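Local coordinates for decapping nuclease RAI1 (Candida albicans, PDB 5BUD), which removes the NAD cap from a subset of RNAs by hydrolysis with a divalent metal cation, and binds and stimulates the exoribonuclease RAT1, at residues Y46-S51 and E175-I180. Numbering follows the deposited sequence.
With MN (manganese (II) ion), chain G.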
loop_
_atom_site.group_PDB
_atom_site.type_symbol
_atom_site.label_atom_id
_atom_site.label_comp_id
_atom_site.label_asym_id
_atom_site.label_seq_id
_atom_site.Cartn_x
_atom_site.Cartn_y
_atom_site.Cartn_z
ATOM N N TYR A 46 0.415 9.880 -15.941
ATOM C CA TYR A 46 -0.811 10.613 -15.693
ATOM C C TYR A 46 -1.121 11.506 -16.893
ATOM O O TYR A 46 -0.246 12.217 -17.358
ATOM C CB TYR A 46 -0.674 11.509 -14.430
ATOM C CG TYR A 46 -1.967 12.161 -14.070
ATOM C CD1 TYR A 46 -2.991 11.423 -13.518
ATOM C CD2 TYR A 46 -2.208 13.501 -14.362
ATOM C CE1 TYR A 46 -4.217 12.006 -13.213
ATOM C CE2 TYR A 46 -3.442 14.089 -14.069
ATOM C CZ TYR A 46 -4.427 13.335 -13.470
ATOM O OH TYR A 46 -5.672 13.870 -13.174
ATOM N N TYR A 47 -2.346 11.453 -17.381
ATOM C CA TYR A 47 -2.802 12.351 -18.446
ATOM C C TYR A 47 -4.323 12.488 -18.451
ATOM O O TYR A 47 -5.045 11.574 -18.877
ATOM C CB TYR A 47 -2.304 11.876 -19.828
ATOM C CG TYR A 47 -2.579 12.890 -20.922
ATOM C CD1 TYR A 47 -3.594 12.693 -21.845
ATOM C CD2 TYR A 47 -1.850 14.070 -20.991
ATOM C CE1 TYR A 47 -3.849 13.622 -22.844
ATOM C CE2 TYR A 47 -2.108 15.014 -21.969
ATOM C CZ TYR A 47 -3.111 14.783 -22.890
ATOM O OH TYR A 47 -3.381 15.729 -23.860
ATOM N N LEU A 48 -4.816 13.630 -17.949
ATOM C CA LEU A 48 -6.254 13.876 -17.861
ATOM C C LEU A 48 -6.552 15.392 -17.953
ATOM O O LEU A 48 -6.588 16.085 -16.933
ATOM C CB LEU A 48 -6.810 13.308 -16.555
ATOM C CG LEU A 48 -8.324 13.326 -16.442
ATOM C CD1 LEU A 48 -8.946 12.648 -17.653
ATOM C CD2 LEU A 48 -8.762 12.656 -15.146
ATOM N N PRO A 49 -6.671 15.913 -19.183
ATOM C CA PRO A 49 -6.949 17.344 -19.406
ATOM C C PRO A 49 -8.349 17.752 -18.934
ATOM O O PRO A 49 -9.296 16.975 -19.038
ATOM C CB PRO A 49 -6.867 17.493 -20.935
ATOM C CG PRO A 49 -6.185 16.248 -21.439
ATOM C CD PRO A 49 -6.519 15.170 -20.447
ATOM N N ASP A 50 -8.476 18.985 -18.471
ATOM C CA ASP A 50 -9.779 19.535 -18.073
ATOM C C ASP A 50 -10.852 19.356 -19.118
ATOM O O ASP A 50 -11.990 19.062 -18.783
ATOM C CB ASP A 50 -9.643 21.004 -17.755
ATOM C CG ASP A 50 -8.920 21.234 -16.470
ATOM O OD1 ASP A 50 -8.693 20.252 -15.734
ATOM O OD2 ASP A 50 -8.575 22.393 -16.201
ATOM N N SER A 51 -10.481 19.525 -20.383
ATOM C CA SER A 51 -11.439 19.421 -21.462
ATOM C C SER A 51 -12.102 18.058 -21.440
ATOM O O SER A 51 -13.319 17.946 -21.640
ATOM C CB SER A 51 -10.771 19.694 -22.828
ATOM O OG SER A 51 -9.722 18.784 -23.122
ATOM N N GLU A 175 -8.259 5.065 -12.864
ATOM C CA GLU A 175 -6.891 4.828 -13.234
ATOM C C GLU A 175 -6.762 4.639 -14.741
ATOM O O GLU A 175 -5.816 5.122 -15.350
ATOM C CB GLU A 175 -6.314 3.578 -12.557
ATOM C CG GLU A 175 -6.149 3.638 -11.052
ATOM C CD GLU A 175 -5.698 2.284 -10.489
ATOM O OE1 GLU A 175 -5.369 1.403 -11.300
ATOM O OE2 GLU A 175 -5.704 2.070 -9.272
ATOM N N THR A 176 -7.720 3.930 -15.314
ATOM C CA THR A 176 -7.715 3.635 -16.743
ATOM C C THR A 176 -7.915 4.900 -17.574
ATOM O O THR A 176 -7.190 5.102 -18.518
ATOM C CB THR A 176 -8.788 2.568 -17.072
ATOM O OG1 THR A 176 -8.514 1.389 -16.299
ATOM C CG2 THR A 176 -8.781 2.222 -18.540
ATOM N N ILE A 177 -8.868 5.757 -17.202
ATOM C CA ILE A 177 -9.157 6.958 -18.008
ATOM C C ILE A 177 -8.233 8.150 -17.722
ATOM O O ILE A 177 -8.161 9.067 -18.533
ATOM C CB ILE A 177 -10.660 7.320 -18.014
ATOM C CG1 ILE A 177 -11.209 7.673 -16.619
ATOM C CG2 ILE A 177 -11.448 6.142 -18.550
ATOM C CD1 ILE A 177 -10.930 9.084 -16.162
ATOM N N ALA A 178 -7.441 8.067 -16.648
ATOM C CA ALA A 178 -6.525 9.155 -16.237
ATOM C C ALA A 178 -5.072 8.932 -16.584
ATOM O O ALA A 178 -4.245 9.828 -16.368
ATOM C CB ALA A 178 -6.667 9.427 -14.741
ATOM N N THR A 179 -4.734 7.767 -17.154
ATOM C CA THR A 179 -3.358 7.470 -17.469
ATOM C C THR A 179 -3.184 6.967 -18.927
ATOM O O THR A 179 -4.136 6.511 -19.550
ATOM C CB THR A 179 -2.796 6.370 -16.550
ATOM O OG1 THR A 179 -3.460 5.117 -16.829
ATOM C CG2 THR A 179 -2.943 6.754 -15.056
ATOM N N ILE A 180 -1.959 7.062 -19.405
ATOM C CA ILE A 180 -1.533 6.595 -20.739
ATOM C C ILE A 180 -0.281 5.706 -20.596
ATOM O O ILE A 180 0.519 5.893 -19.660
ATOM C CB ILE A 180 -1.262 7.810 -21.663
ATOM C CG1 ILE A 180 -0.464 8.895 -20.915
ATOM C CG2 ILE A 180 -2.585 8.370 -22.152
ATOM C CD1 ILE A 180 0.075 10.026 -21.775
HETATM MN MN MN G . -4.016 -0.294 -10.896
HETATM O O HOH W 1 -3.094 -0.229 -13.101
HETATM O O HOH W 2 -2.926 -2.315 -10.181
HETATM O O HOH W 3 -2.154 1.034 -10.171
HETATM O O HOH W 4 -5.736 -1.318 -11.967
#
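This contact lies beside the metal site of a PD-(D/E)XK nuclease of the DXO/Dom3Z family, where helix 158-178 runs into a two-stranded antiparallel sheet. Tyr46 and Thr179 form a non-hydrogen-bonded pair of that sheet, with CA atoms 4.4 Å apart and side chains diverging. One backbone hydrogen bond joins the segments. Tyr47 N donates to Ala178 O over 2.7 Å, almost straight at 171°, with the donor above the carbonyl plane. The CA of Tyr46 makes a longer CA-H...O contact to the same oxygen.

Apolar groups pack on both sides of this bond. The CB of Ala178 touches Tyr46 CE1 and Leu48 CD2, each at 3.9 Å. In Tyr46, CG is anti to the backbone N (chi1 -174°), and the ring swings back toward Ala178 although its CB points away. Leu48 CD1 lies against Ile177 O at 3.8 Å, while Leu48 CD2 approaches Ile177 CD1. Val294 of strand 291-298 meets both Tyr46 and Leu48. Ile180 crosses Tyr47 obliquely, its CD1 3.6 Å from Tyr47 CB. Ile180 CG1 takes the crowded position between backbone N and carbonyl carbon (chi1 44°), and from there CG1 and CD1 both reach Tyr47 CB. Arg195 NH1 is hydrogen-bonded to the carbonyl oxygens of both Tyr47 and Thr179.

The helix carries a metal ligand, Glu175. Its side chain extends beyond CG and binds one manganese through Glu175 OE1 at 2.2 Å; four waters also bind this ion. The Glu175 side chain also packs against a sugar of the bound RNA. Thr179 OG1 donates to Glu175 O at 2.8 Å, in the carbonyl plane.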